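Local coordinates for phosphoribosylaminoimidazole-succinocarboxamide synthase (Thermotoga maritima, PDB 1KUT), which catalyses the ATP-dependent joining of L-aspartate to 5-amino-1-(5-phospho-D-ribosyl)imidazole-4-carboxylate, forming SAICAR in de novo purine biosynthesis, at residues B[16-21]-B[69-74]; B[43-48]-B[64-69]; B[79-84]-B[133-138]; B[87-92]-B[163-168]; B[150-155]-B[167-172]. One frame throughout, in Å; residues are numbered along the deposited sequence.

Interaction 1: B[16-21]-B[69-74]; sequences YALLEF and PRTLKV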
# COMPACT_ATOMS: atom_id res chain seq x y z
N TYR B 16 5.46 33.48 -10.82
CA TYR B 16 5.52 32.80 -9.53
C TYR B 16 4.13 32.64 -8.93
O TYR B 16 3.13 33.13 -9.48
CB TYR B 16 6.39 33.59 -8.55
CG TYR B 16 7.83 33.68 -8.99
CD1 TYR B 16 8.69 32.60 -8.83
CD2 TYR B 16 8.32 34.85 -9.58
CE1 TYR B 16 10.02 32.68 -9.25
CE2 TYR B 16 9.65 34.94 -10.00
CZ TYR B 16 10.49 33.85 -9.84
OH TYR B 16 11.80 33.93 -10.28
N ALA B 17 4.07 31.93 -7.82
CA ALA B 17 2.80 31.70 -7.14
C ALA B 17 2.96 32.15 -5.71
O ALA B 17 4.06 32.33 -5.23
CB ALA B 17 2.44 30.22 -7.21
N LEU B 18 1.84 32.34 -5.02
CA LEU B 18 1.90 32.74 -3.62
C LEU B 18 1.20 31.66 -2.80
O LEU B 18 0.18 31.11 -3.21
CB LEU B 18 1.21 34.09 -3.40
CG LEU B 18 1.90 35.38 -3.88
CD1 LEU B 18 1.03 36.57 -3.51
CD2 LEU B 18 3.28 35.51 -3.25
N LEU B 19 1.77 31.34 -1.65
CA LEU B 19 1.19 30.33 -0.79
C LEU B 19 0.96 30.96 0.57
O LEU B 19 1.92 31.25 1.32
CB LEU B 19 2.15 29.13 -0.69
CG LEU B 19 1.74 27.93 0.17
CD1 LEU B 19 0.41 27.36 -0.32
CD2 LEU B 19 2.84 26.87 0.08
N GLU B 20 -0.30 31.19 0.89
CA GLU B 20 -0.64 31.79 2.17
C GLU B 20 -1.06 30.74 3.18
O GLU B 20 -1.96 29.94 2.92
CB GLU B 20 -1.77 32.80 2.02
CG GLU B 20 -2.20 33.38 3.34
CD GLU B 20 -3.31 34.38 3.19
OE1 GLU B 20 -3.78 34.91 4.22
OE2 GLU B 20 -3.72 34.64 2.03
N PHE B 21 -0.42 30.76 4.33
CA PHE B 21 -0.75 29.80 5.36
C PHE B 21 -1.89 30.30 6.22
O PHE B 21 -1.87 31.42 6.69
CB PHE B 21 0.50 29.52 6.20
CG PHE B 21 1.53 28.67 5.50
CD1 PHE B 21 2.08 29.08 4.28
CD2 PHE B 21 1.94 27.45 6.04
CE1 PHE B 21 3.02 28.29 3.62
CE2 PHE B 21 2.88 26.66 5.38
CZ PHE B 21 3.41 27.08 4.17
N PRO B 69 3.78 37.99 7.08
CA PRO B 69 3.90 36.98 8.14
C PRO B 69 3.60 35.51 7.78
O PRO B 69 4.24 34.60 8.33
CB PRO B 69 2.92 37.49 9.18
CG PRO B 69 1.80 38.04 8.30
CD PRO B 69 2.59 38.83 7.28
N ARG B 70 2.67 35.26 6.87
CA ARG B 70 2.29 33.89 6.54
C ARG B 70 2.22 33.54 5.06
O ARG B 70 1.42 32.68 4.65
CB ARG B 70 0.93 33.61 7.18
CG ARG B 70 -0.21 34.53 6.69
CD ARG B 70 -1.45 34.43 7.63
NE ARG B 70 -2.69 34.17 6.90
CZ ARG B 70 -3.84 33.82 7.47
NH1 ARG B 70 -3.92 33.68 8.79
NH2 ARG B 70 -4.93 33.58 6.73
N THR B 71 3.06 34.18 4.26
CA THR B 71 3.09 33.96 2.82
C THR B 71 4.44 33.51 2.29
O THR B 71 5.48 33.97 2.74
CB THR B 71 2.68 35.25 2.07
OG1 THR B 71 1.29 35.51 2.31
CG2 THR B 71 2.92 35.11 0.57
N LEU B 72 4.42 32.60 1.32
CA LEU B 72 5.65 32.10 0.71
C LEU B 72 5.60 32.33 -0.79
O LEU B 72 4.61 31.98 -1.45
CB LEU B 72 5.80 30.61 0.97
CG LEU B 72 6.92 30.12 1.89
CD1 LEU B 72 6.92 30.91 3.17
CD2 LEU B 72 6.72 28.65 2.16
N LYS B 73 6.64 32.94 -1.35
CA LYS B 73 6.65 33.13 -2.78
C LYS B 73 7.24 31.83 -3.32
O LYS B 73 8.38 31.47 -3.01
CB LYS B 73 7.51 34.33 -3.17
CG LYS B 73 7.49 34.67 -4.65
CD LYS B 73 8.45 35.82 -4.89
CE LYS B 73 9.03 35.82 -6.30
NZ LYS B 73 10.24 36.74 -6.35
N VAL B 74 6.45 31.11 -4.10
CA VAL B 74 6.88 29.84 -4.63
C VAL B 74 6.84 29.78 -6.15
O VAL B 74 6.18 30.60 -6.79
CB VAL B 74 6.02 28.69 -4.09
CG1 VAL B 74 6.17 28.58 -2.59
CG2 VAL B 74 4.56 28.92 -4.46
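Glu20 OE1 is gripped twice, both times by Arg70: NE lies 3.0 Å from this oxygen and Arg70 NH2 3.1 Å, a side-on salt bridge converging on a single atom. NE approaches along the anti lone pair, whereas NH2 comes from above the carboxylate plane. The oxygen itself sits at the edge of the guanidinium, near its plane, although the carboxylate and guanidinium planes are turned 58° apart. Because both N-H groups fork onto one acceptor, both bonds are bent. The reach is achieved by an extended glutamate and by an arginine that starts from the crowded position between N and C (chi1 61°) and bends at chi3; its NH1 turns to Asp23.

Beneath this bridge runs an antiparallel ladder. Ala17 with Val74 and Leu19 with Leu72 form hydrogen-bonded pairs, and the ladder is closed by an almost straight bond from Phe21 N to Arg70 O, 2.7 Å long. The face bearing Ala17, Leu19, Leu72 and Val74 is apolar: Val74 CG2 lies 3.7 Å from Ala17 CB, and Leu72 CD2 crosses the Phe21 ring obliquely, on the side where helix 39-55 packs. At the far end Lys73 passes over one face of Tyr16, with CE 3.7 Å and NZ 4.4 Å from the ring centroid, which combines CH-pi and cation-pi contact.

The chemistry thus divides by face and by end: main-chain bonds set the register, hydrophobic packing closes the helix side, and charge pairing and cation-pi contact tie the more solvent-accessible face and the strand end.

Interaction 2: B[43-48]-B[64-69]; sequences CAETTA and VEYIPP
The tight part of the contact is the ring of Tyr66, set against one turn of helix 39-55, while the chain on either side of it in 64-69 stays largely away from the helix. CG is anti to the backbone N (chi1 172°), which sends the ring from the strand toward the helix. At its root Tyr66 CB lies 3.7 Å from Ala48 CB. Farther out, Ala44 CB approaches Tyr66 CE1 obliquely at 4.0 Å. Glu45 covers one ring face, its CA 4.3 Å from the ring centroid in a CH-pi contact 17° off the normal, and its CB comes equally close, 3.7 Å from Tyr66 OH. Pro68 N lies over the centre of the opposite face, so the ring is sandwiched between helix and loop. Tyr66 OH donates to Pro69 O at 2.6 Å, a bond that ties the ring to the loop, which doubles back with a cis Pro68-Pro69 peptide.

The looser side begins at Pro69, which is exposed and meets the helix mainly through that carbonyl, 4.0 Å from Ala44 CB. Glu65 points away from the helix, and the carboxylate of Glu45 extends past the ring to a salt bridge with Arg225 in helix 214-229.

Val64 and Glu65 both face Lys73, a classic beta bulge in this outermost strand. With axes 8.8 Å apart, the helix packs on one face of a five-stranded antiparallel sheet of order 1-2-3-5-4, roughly antiparallel to the edge strand (150°) and inserted between the third and fourth strands, an arrangement reminiscent of the N-terminal lobe of protein kinases.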
# COMPACT_ATOMS: atom_id res chain seq x y z
N CYS B 43 3.93 28.43 10.85
CA CYS B 43 4.23 27.37 9.90
C CYS B 43 4.91 27.90 8.63
O CYS B 43 5.83 27.28 8.10
CB CYS B 43 2.94 26.60 9.56
SG CYS B 43 2.34 25.53 10.94
N ALA B 44 4.46 29.06 8.15
CA ALA B 44 5.05 29.66 6.97
C ALA B 44 6.54 29.86 7.21
O ALA B 44 7.37 29.47 6.40
CB ALA B 44 4.37 31.00 6.64
N GLU B 45 6.88 30.47 8.34
CA GLU B 45 8.28 30.72 8.63
C GLU B 45 9.13 29.47 8.90
O GLU B 45 10.27 29.40 8.45
CB GLU B 45 8.42 31.70 9.79
CG GLU B 45 9.86 32.03 10.12
CD GLU B 45 9.97 33.02 11.27
OE1 GLU B 45 11.11 33.33 11.67
OE2 GLU B 45 8.90 33.47 11.77
N THR B 46 8.62 28.47 9.62
CA THR B 46 9.46 27.30 9.84
C THR B 46 9.61 26.55 8.51
O THR B 46 10.64 25.95 8.24
CB THR B 46 8.93 26.38 10.99
OG1 THR B 46 8.23 25.25 10.47
CG2 THR B 46 8.02 27.16 11.92
N THR B 47 8.61 26.63 7.64
CA THR B 47 8.72 25.99 6.33
C THR B 47 9.86 26.65 5.55
O THR B 47 10.73 25.97 5.00
CB THR B 47 7.42 26.15 5.50
OG1 THR B 47 6.36 25.44 6.15
CG2 THR B 47 7.59 25.60 4.08
N ALA B 48 9.86 27.99 5.51
CA ALA B 48 10.87 28.77 4.80
C ALA B 48 12.28 28.57 5.31
O ALA B 48 13.24 28.60 4.54
CB ALA B 48 10.52 30.23 4.86
N VAL B 64 10.73 30.36 -3.09
CA VAL B 64 11.54 31.40 -3.69
C VAL B 64 11.96 32.32 -2.53
O VAL B 64 13.13 32.66 -2.41
CB VAL B 64 10.77 32.19 -4.77
CG1 VAL B 64 11.66 33.37 -5.28
CG2 VAL B 64 10.40 31.25 -5.93
N GLU B 65 11.01 32.70 -1.68
CA GLU B 65 11.33 33.54 -0.52
C GLU B 65 10.18 33.65 0.45
O GLU B 65 9.03 33.35 0.11
CB GLU B 65 11.75 34.96 -0.96
CG GLU B 65 10.66 35.84 -1.55
CD GLU B 65 11.10 37.31 -1.69
OE1 GLU B 65 10.64 38.00 -2.64
OE2 GLU B 65 11.88 37.80 -0.84
N TYR B 66 10.48 34.07 1.68
CA TYR B 66 9.46 34.21 2.71
C TYR B 66 8.95 35.65 2.74
O TYR B 66 9.73 36.59 2.80
CB TYR B 66 10.03 33.82 4.08
CG TYR B 66 9.13 34.11 5.27
CD1 TYR B 66 7.78 33.77 5.27
CD2 TYR B 66 9.66 34.70 6.43
CE1 TYR B 66 6.98 34.01 6.39
CE2 TYR B 66 8.87 34.94 7.54
CZ TYR B 66 7.53 34.59 7.53
OH TYR B 66 6.77 34.81 8.66
N ILE B 67 7.63 35.80 2.67
CA ILE B 67 6.98 37.11 2.70
C ILE B 67 6.17 37.16 3.99
O ILE B 67 5.00 36.78 4.02
CB ILE B 67 6.03 37.30 1.49
CG1 ILE B 67 6.73 36.91 0.19
CG2 ILE B 67 5.58 38.75 1.41
CD1 ILE B 67 7.88 37.81 -0.22
N PRO B 68 6.78 37.67 5.08
CA PRO B 68 6.11 37.76 6.38
C PRO B 68 4.74 38.40 6.25
O PRO B 68 4.54 39.27 5.40
CB PRO B 68 7.06 38.63 7.21
CG PRO B 68 8.41 38.48 6.52
CD PRO B 68 8.02 38.47 5.06
N PRO B 69 3.78 37.99 7.08
CA PRO B 69 3.90 36.98 8.14
C PRO B 69 3.60 35.51 7.78
O PRO B 69 4.24 34.60 8.33
CB PRO B 69 2.92 37.49 9.18
CG PRO B 69 1.80 38.04 8.30
CD PRO B 69 2.59 38.83 7.28

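Interaction 3: B[79-84]-B[133-138]; sequences MFPLEV and LGIATK
Ile135 holds CG1 beside the backbone N (chi1 -73°), which puts its CG2 methyl anti to that N and into the angle between Pro81 and Leu82. The methyl stands 3.9 Å from Pro81 CG and equally 3.9 Å from Leu82 CD1, and both of these side chains cross the isoleucine obliquely. One branch therefore makes the whole side-chain contact of Ile135 with 79-84. The backbone at Pro81 fits an inverse gamma turn, consistent with the proline ring and the leucine facing the same methyl.

Phe80 is turned differently. Its CG is anti to the carbonyl carbon (chi1 -73°), and the ring directs an edge at the opposing main chain: Ile135 O sits near the ring plane, 3.6 Å from Phe80 CD2. On the same side Ala136 CB approaches Phe80 CE2 obliquely at 3.8 Å. The polarised aromatic C-H groups of that edge would be suited to the partial negative charge of the carbonyl, although this is a weak attraction.

The loop is shaped by its ends. Gly134, with positive phi, completes a Schellman motif closing helix 127-132, and Thr137 is the N-cap of helix 138-160, its OG1 bonded to Gln140 N. Met144 touches Phe80, Leu82 and Ala136, and Leu130 touches Leu82 and Ile135; Leu133 packs on Tyr98 of the second subunit.

The interhelical turn is thus held to the start of strand 78-87 mainly by apolar packing, with at most a weak electrostatic term at the phenylalanine edge, while the directional bonds of these segments, such as the Thr137 cap and the strand's main-chain pairing, go to other parts of the fold.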
# COMPACT_ATOMS: atom_id res chain seq x y z
N MSE B 79 1.71 19.61 -9.30
CA MSE B 79 1.73 18.66 -8.19
C MSE B 79 1.25 17.24 -8.50
O MSE B 79 0.40 17.02 -9.38
CB MSE B 79 0.90 19.22 -7.03
CG MSE B 79 1.42 20.55 -6.47
SE MSE B 79 3.24 20.47 -5.76
CE MSE B 79 2.95 19.15 -4.37
N PHE B 80 1.82 16.26 -7.79
CA PHE B 80 1.40 14.87 -7.93
C PHE B 80 0.32 14.70 -6.85
O PHE B 80 0.48 15.20 -5.74
CB PHE B 80 2.54 13.90 -7.63
CG PHE B 80 3.59 13.83 -8.71
CD1 PHE B 80 4.59 14.78 -8.79
CD2 PHE B 80 3.59 12.78 -9.63
CE1 PHE B 80 5.59 14.67 -9.76
CE2 PHE B 80 4.59 12.68 -10.60
CZ PHE B 80 5.59 13.62 -10.66
N PRO B 81 -0.78 13.99 -7.17
CA PRO B 81 -1.85 13.78 -6.18
C PRO B 81 -1.32 12.74 -5.20
O PRO B 81 -1.89 11.65 -5.04
CB PRO B 81 -2.99 13.25 -7.03
CG PRO B 81 -2.26 12.41 -8.06
CD PRO B 81 -1.08 13.29 -8.44
N LEU B 82 -0.23 13.08 -4.52
CA LEU B 82 0.41 12.13 -3.64
C LEU B 82 0.95 12.71 -2.34
O LEU B 82 1.30 13.88 -2.27
CB LEU B 82 1.56 11.50 -4.43
CG LEU B 82 1.63 10.01 -4.78
CD1 LEU B 82 0.26 9.44 -5.17
CD2 LEU B 82 2.64 9.89 -5.91
N GLU B 83 1.01 11.86 -1.32
CA GLU B 83 1.55 12.21 -0.02
C GLU B 83 2.62 11.15 0.20
O GLU B 83 2.31 9.97 0.26
CB GLU B 83 0.46 12.15 1.06
CG GLU B 83 -0.50 13.32 1.01
CD GLU B 83 -1.44 13.37 2.21
OE1 GLU B 83 -1.01 13.05 3.33
OE2 GLU B 83 -2.62 13.75 2.03
N VAL B 84 3.87 11.56 0.29
CA VAL B 84 4.97 10.63 0.47
C VAL B 84 5.43 10.72 1.92
O VAL B 84 5.91 11.77 2.37
CB VAL B 84 6.17 10.97 -0.46
CG1 VAL B 84 7.18 9.83 -0.44
CG2 VAL B 84 5.68 11.26 -1.87
N LEU B 133 -2.26 3.54 -12.48
CA LEU B 133 -3.20 4.65 -12.37
C LEU B 133 -2.66 5.85 -13.14
O LEU B 133 -3.28 6.91 -13.16
CB LEU B 133 -3.41 5.04 -10.91
CG LEU B 133 -4.03 3.93 -10.05
CD1 LEU B 133 -4.09 4.39 -8.60
CD2 LEU B 133 -5.42 3.60 -10.57
N GLY B 134 -1.50 5.66 -13.76
CA GLY B 134 -0.89 6.74 -14.52
C GLY B 134 -0.61 7.99 -13.71
O GLY B 134 -0.54 9.09 -14.27
N ILE B 135 -0.45 7.84 -12.40
CA ILE B 135 -0.16 9.00 -11.53
C ILE B 135 1.30 9.44 -11.67
O ILE B 135 1.61 10.63 -11.70
CB ILE B 135 -0.45 8.65 -10.05
CG1 ILE B 135 -1.96 8.57 -9.83
CG2 ILE B 135 0.23 9.66 -9.10
CD1 ILE B 135 -2.32 7.89 -8.56
N ALA B 136 2.19 8.45 -11.76
CA ALA B 136 3.62 8.71 -11.89
C ALA B 136 4.31 7.52 -12.57
O ALA B 136 3.78 6.41 -12.59
CB ALA B 136 4.22 8.93 -10.52
N THR B 137 5.49 7.76 -13.12
CA THR B 137 6.23 6.70 -13.78
C THR B 137 7.17 6.06 -12.77
O THR B 137 7.45 6.63 -11.71
CB THR B 137 7.08 7.23 -14.95
OG1 THR B 137 8.26 7.85 -14.43
CG2 THR B 137 6.27 8.24 -15.76
N LYS B 138 7.64 4.87 -13.10
CA LYS B 138 8.54 4.15 -12.23
C LYS B 138 9.77 5.02 -11.91
O LYS B 138 10.32 4.95 -10.80
CB LYS B 138 8.96 2.85 -12.92
CG LYS B 138 9.09 1.66 -12.00
CD LYS B 138 10.26 1.80 -11.07
CE LYS B 138 10.84 0.43 -10.76
NZ LYS B 138 11.15 -0.31 -12.04

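Interaction 4: B[87-92]-B[163-168]; sequences RLKKAG and NFELWD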
# COMPACT_ATOMS: atom_id res chain seq x y z
N ARG B 87 9.22 7.14 7.34
CA ARG B 87 9.18 6.83 8.75
C ARG B 87 10.56 6.41 9.22
O ARG B 87 11.23 5.62 8.56
CB ARG B 87 8.19 5.70 9.03
CG ARG B 87 6.76 6.06 8.67
CD ARG B 87 5.85 4.86 8.75
NE ARG B 87 4.56 5.14 8.14
CZ ARG B 87 3.63 5.92 8.67
NH1 ARG B 87 3.83 6.50 9.85
NH2 ARG B 87 2.49 6.13 8.02
N LEU B 88 10.97 6.97 10.36
CA LEU B 88 12.24 6.67 10.97
C LEU B 88 11.95 5.87 12.23
O LEU B 88 12.77 5.07 12.68
CB LEU B 88 12.97 7.97 11.33
CG LEU B 88 14.09 8.47 10.42
CD1 LEU B 88 13.74 8.26 8.98
CD2 LEU B 88 14.36 9.94 10.71
N LYS B 89 10.78 6.11 12.80
CA LYS B 89 10.36 5.42 14.01
C LYS B 89 8.91 5.01 13.87
O LYS B 89 8.13 5.67 13.18
CB LYS B 89 10.51 6.33 15.24
CG LYS B 89 11.95 6.75 15.53
CD LYS B 89 12.06 7.39 16.91
CE LYS B 89 13.46 7.96 17.16
NZ LYS B 89 14.55 6.97 16.91
N LYS B 90 8.55 3.92 14.53
CA LYS B 90 7.19 3.39 14.47
C LYS B 90 6.22 4.31 15.18
O LYS B 90 6.36 4.55 16.38
CB LYS B 90 7.12 2.00 15.12
CG LYS B 90 8.01 0.94 14.50
CD LYS B 90 7.85 -0.37 15.27
CE LYS B 90 8.80 -1.46 14.79
NZ LYS B 90 8.81 -2.64 15.72
N ALA B 91 5.23 4.81 14.46
CA ALA B 91 4.24 5.69 15.05
C ALA B 91 3.00 5.84 14.19
O ALA B 91 3.01 5.55 12.99
CB ALA B 91 4.86 7.04 15.30
N GLY B 92 1.91 6.30 14.81
CA GLY B 92 0.66 6.52 14.10
C GLY B 92 -0.02 5.35 13.41
O GLY B 92 -0.24 4.29 14.01
N ASN B 163 19.10 18.05 19.78
CA ASN B 163 18.70 16.87 20.53
C ASN B 163 17.20 16.59 20.43
O ASN B 163 16.53 16.24 21.41
CB ASN B 163 19.12 16.98 21.99
CG ASN B 163 20.61 16.80 22.18
OD1 ASN B 163 21.39 17.76 22.11
ND2 ASN B 163 21.03 15.55 22.39
N PHE B 164 16.68 16.79 19.23
CA PHE B 164 15.28 16.51 18.95
C PHE B 164 15.34 15.43 17.90
O PHE B 164 16.21 15.48 17.02
CB PHE B 164 14.56 17.72 18.40
CG PHE B 164 14.01 18.62 19.46
CD1 PHE B 164 14.73 19.74 19.88
CD2 PHE B 164 12.78 18.34 20.06
CE1 PHE B 164 14.22 20.57 20.88
CE2 PHE B 164 12.27 19.16 21.05
CZ PHE B 164 12.99 20.28 21.47
N GLU B 165 14.45 14.46 17.98
CA GLU B 165 14.44 13.39 16.99
C GLU B 165 13.21 13.37 16.12
O GLU B 165 12.07 13.48 16.58
CB GLU B 165 14.66 12.03 17.66
CG GLU B 165 13.94 11.84 18.97
CD GLU B 165 14.17 10.45 19.53
OE1 GLU B 165 15.35 10.01 19.57
OE2 GLU B 165 13.18 9.80 19.94
N LEU B 166 13.48 13.23 14.83
CA LEU B 166 12.45 13.20 13.81
C LEU B 166 11.88 11.80 13.73
O LEU B 166 12.58 10.87 13.37
CB LEU B 166 13.06 13.60 12.47
CG LEU B 166 12.10 13.68 11.30
CD1 LEU B 166 10.94 14.61 11.64
CD2 LEU B 166 12.86 14.16 10.07
N TRP B 167 10.60 11.66 14.06
CA TRP B 167 9.95 10.36 14.02
C TRP B 167 9.53 9.97 12.61
O TRP B 167 9.83 8.87 12.14
CB TRP B 167 8.74 10.39 14.93
CG TRP B 167 9.11 10.24 16.34
CD1 TRP B 167 10.22 10.76 16.95
CD2 TRP B 167 8.38 9.53 17.34
NE1 TRP B 167 10.22 10.42 18.29
CE2 TRP B 167 9.11 9.66 18.55
CE3 TRP B 167 7.19 8.80 17.35
CZ2 TRP B 167 8.67 9.08 19.74
CZ3 TRP B 167 6.76 8.23 18.53
CH2 TRP B 167 7.50 8.38 19.71
N ASP B 168 8.82 10.88 11.96
CA ASP B 168 8.36 10.69 10.60
C ASP B 168 7.92 12.03 10.04
O ASP B 168 7.74 13.00 10.78
CB ASP B 168 7.22 9.68 10.52
CG ASP B 168 6.06 10.04 11.41
OD1 ASP B 168 5.78 11.25 11.55
OD2 ASP B 168 5.43 9.11 11.97
O HOH W 1 6.01 6.32 11.75
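Two main-chain donors share Trp167 O: Leu88 N at 2.8 Å and Lys89 N at 3.0 Å. Both lie in the carbonyl plane, the second on a lone pair. Consecutive N-H groups can converge because the chain turns a corner at Leu88, just after Arg87 pairs with Asp168 as a non-hydrogen-bonded antiparallel pair.

The side chains of that pair run side by side but their flat groups are 86° apart, and Arg87 NH1 is 3.7 Å from Asp168 OD2, a long salt bridge. Water 1 fills in. It accepts from Arg87 NH1 at 2.9 Å, in the guanidinium plane, and lies 2.9 Å from Asp168 OD2 and 2.6 Å from Lys89 O; it is placed to donate to both, although with further acceptors nearby not all can be served at once. Arg87 NE is satisfied by Glu112.

Lys89 crosses Trp167 at about a right angle, its CD 3.9 Å from the centroid of the five-membered ring in a CH-pi contact, and then bends at chi4; NZ is salt-bridged to Asp105. Trp167 NE1 gives a weak bond to Glu165 OE2, while Ala91 CB abuts the indole edge 3.6 Å from Trp167 CE3.

Within the fold, the corner joins the end of strand 78-87 to the beginning of strand 164-175: Leu88 packs on helix 138-160, Arg87 on helix 93-98, and Leu166 and Trp167 on strand 192-196.

Interaction 5: B[150-155]-B[167-172]; sequences KITLAL and WDIKYE
Tyr171 links strand 164-175 to helix 138-160. From CB, which points toward the helix, CG stands anti to the carbonyl carbon (chi1 -56°), and the ring is carried outward from the sheet. Its two flanks then meet different neighbours: Tyr171 CE1 lies 3.5 Å from Ile151 CG2, the two side chains running past each other in opposite directions, and Tyr171 CE2 lies 3.2 Å from Thr152 OG1, in the ring plane at the edge. At the tip OH donates to Thr152 OG1 at 2.9 Å. That threonine oxygen is bonded in turn to Ala148 O, one turn back in the helix, so the buried hydroxyls form a short relay ending on the helix backbone. Tyr171 OH is also enclosed by carbon, with Ile151 CG2 at 3.2 Å and Leu155 CD1 at 3.8 Å, the latter tip to tip.

Two residues earlier on the same strand, Ile169 reaches the helix with its CD1, 3.7 Å from Leu155 CD1 and at about a right angle to it. Segment axes 9.9 Å apart, running at 134°, describe a long helix laid over one face of an antiparallel sheet, the layered helix-on-sheet packing of an alpha+beta core.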
# COMPACT_ATOMS: atom_id res chain seq x y z
N LYS B 150 16.54 11.46 1.21
CA LYS B 150 17.62 12.45 1.28
C LYS B 150 17.19 13.59 2.22
O LYS B 150 17.88 13.91 3.19
CB LYS B 150 17.88 13.02 -0.11
CG LYS B 150 18.96 14.10 -0.16
CD LYS B 150 20.28 13.53 -0.65
CE LYS B 150 20.07 12.89 -2.01
NZ LYS B 150 19.28 13.83 -2.87
N ILE B 151 16.05 14.19 1.90
CA ILE B 151 15.52 15.29 2.69
C ILE B 151 15.31 14.88 4.14
O ILE B 151 15.65 15.61 5.06
CB ILE B 151 14.16 15.76 2.12
CG1 ILE B 151 14.36 16.40 0.75
CG2 ILE B 151 13.49 16.75 3.06
CD1 ILE B 151 13.05 16.67 0.02
N THR B 152 14.74 13.70 4.33
CA THR B 152 14.46 13.19 5.66
C THR B 152 15.72 13.07 6.49
O THR B 152 15.73 13.47 7.65
CB THR B 152 13.77 11.82 5.57
OG1 THR B 152 12.57 11.97 4.80
CG2 THR B 152 13.42 11.30 6.94
N LEU B 153 16.79 12.54 5.90
CA LEU B 153 18.05 12.42 6.62
C LEU B 153 18.66 13.82 6.87
O LEU B 153 19.15 14.10 7.96
CB LEU B 153 19.01 11.52 5.83
CG LEU B 153 19.02 10.02 6.20
CD1 LEU B 153 17.78 9.64 7.05
CD2 LEU B 153 19.08 9.20 4.91
N ALA B 154 18.63 14.68 5.86
CA ALA B 154 19.17 16.03 6.02
C ALA B 154 18.46 16.74 7.16
O ALA B 154 19.10 17.44 7.95
CB ALA B 154 18.99 16.82 4.74
N LEU B 155 17.14 16.58 7.23
CA LEU B 155 16.34 17.21 8.28
C LEU B 155 16.59 16.56 9.63
O LEU B 155 16.57 17.22 10.67
CB LEU B 155 14.84 17.14 7.94
CG LEU B 155 14.33 18.09 6.87
CD1 LEU B 155 12.83 17.93 6.71
CD2 LEU B 155 14.68 19.51 7.28
N TRP B 167 10.60 11.66 14.06
CA TRP B 167 9.95 10.36 14.02
C TRP B 167 9.53 9.97 12.61
O TRP B 167 9.83 8.87 12.14
CB TRP B 167 8.74 10.39 14.93
CG TRP B 167 9.11 10.24 16.34
CD1 TRP B 167 10.22 10.76 16.95
CD2 TRP B 167 8.38 9.53 17.34
NE1 TRP B 167 10.22 10.42 18.29
CE2 TRP B 167 9.11 9.66 18.55
CE3 TRP B 167 7.19 8.80 17.35
CZ2 TRP B 167 8.67 9.08 19.74
CZ3 TRP B 167 6.76 8.23 18.53
CH2 TRP B 167 7.50 8.38 19.71
N ASP B 168 8.82 10.88 11.96
CA ASP B 168 8.36 10.69 10.60
C ASP B 168 7.92 12.03 10.04
O ASP B 168 7.74 13.00 10.78
CB ASP B 168 7.22 9.68 10.52
CG ASP B 168 6.06 10.04 11.41
OD1 ASP B 168 5.78 11.25 11.55
OD2 ASP B 168 5.43 9.11 11.97
N ILE B 169 7.73 12.08 8.73
CA ILE B 169 7.38 13.32 8.08
C ILE B 169 6.71 12.98 6.76
O ILE B 169 7.01 11.95 6.17
CB ILE B 169 8.68 14.15 7.86
CG1 ILE B 169 8.40 15.44 7.10
CG2 ILE B 169 9.71 13.32 7.09
CD1 ILE B 169 9.53 16.40 7.17
N LYS B 170 5.80 13.83 6.31
CA LYS B 170 5.11 13.61 5.04
C LYS B 170 5.49 14.71 4.04
O LYS B 170 5.58 15.88 4.40
CB LYS B 170 3.59 13.66 5.25
CG LYS B 170 2.81 13.52 3.95
CD LYS B 170 1.55 14.38 3.95
CE LYS B 170 1.87 15.86 4.18
NZ LYS B 170 0.81 16.76 3.62
N TYR B 171 5.72 14.32 2.78
CA TYR B 171 6.08 15.26 1.72
C TYR B 171 5.07 15.21 0.57
O TYR B 171 4.21 14.33 0.52
CB TYR B 171 7.45 14.94 1.13
CG TYR B 171 8.59 14.89 2.14
CD1 TYR B 171 9.07 16.06 2.74
CD2 TYR B 171 9.17 13.67 2.50
CE1 TYR B 171 10.10 16.01 3.66
CE2 TYR B 171 10.21 13.62 3.42
CZ TYR B 171 10.67 14.78 3.99
OH TYR B 171 11.71 14.74 4.87
N GLU B 172 5.21 16.17 -0.33
CA GLU B 172 4.41 16.27 -1.55
C GLU B 172 5.33 16.90 -2.58
O GLU B 172 6.00 17.89 -2.32
CB GLU B 172 3.16 17.13 -1.32
CG GLU B 172 2.01 16.35 -0.64
CD GLU B 172 0.76 17.19 -0.41
OE1 GLU B 172 0.47 18.09 -1.23
OE2 GLU B 172 0.04 16.92 0.59

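How the interactions relate
The five contacts divide between two antiparallel sheets. Interactions 1 and 2 adjoin in the five-stranded sheet, where strands 71-74 and 63-67 are bonded neighbours; the two contacts share Pro69 in the intervening loop. Interactions 3, 4 and 5 involve the second sheet: Val84 O lies 2.6 Å from Tyr171 N between 3 and 5, while 4 and 5 share Trp167 and Asp168. Interaction 5 is the most central, all its touching residues buried, and relies on apolar packing round one hydroxyl bond. Interaction 3, also buried though farther out, is apolar. The partly buried strand contacts 1 and 4 carry main-chain bonds and charge pairing, whereas interaction 2 uses an aromatic ring to seat a helix on its sheet.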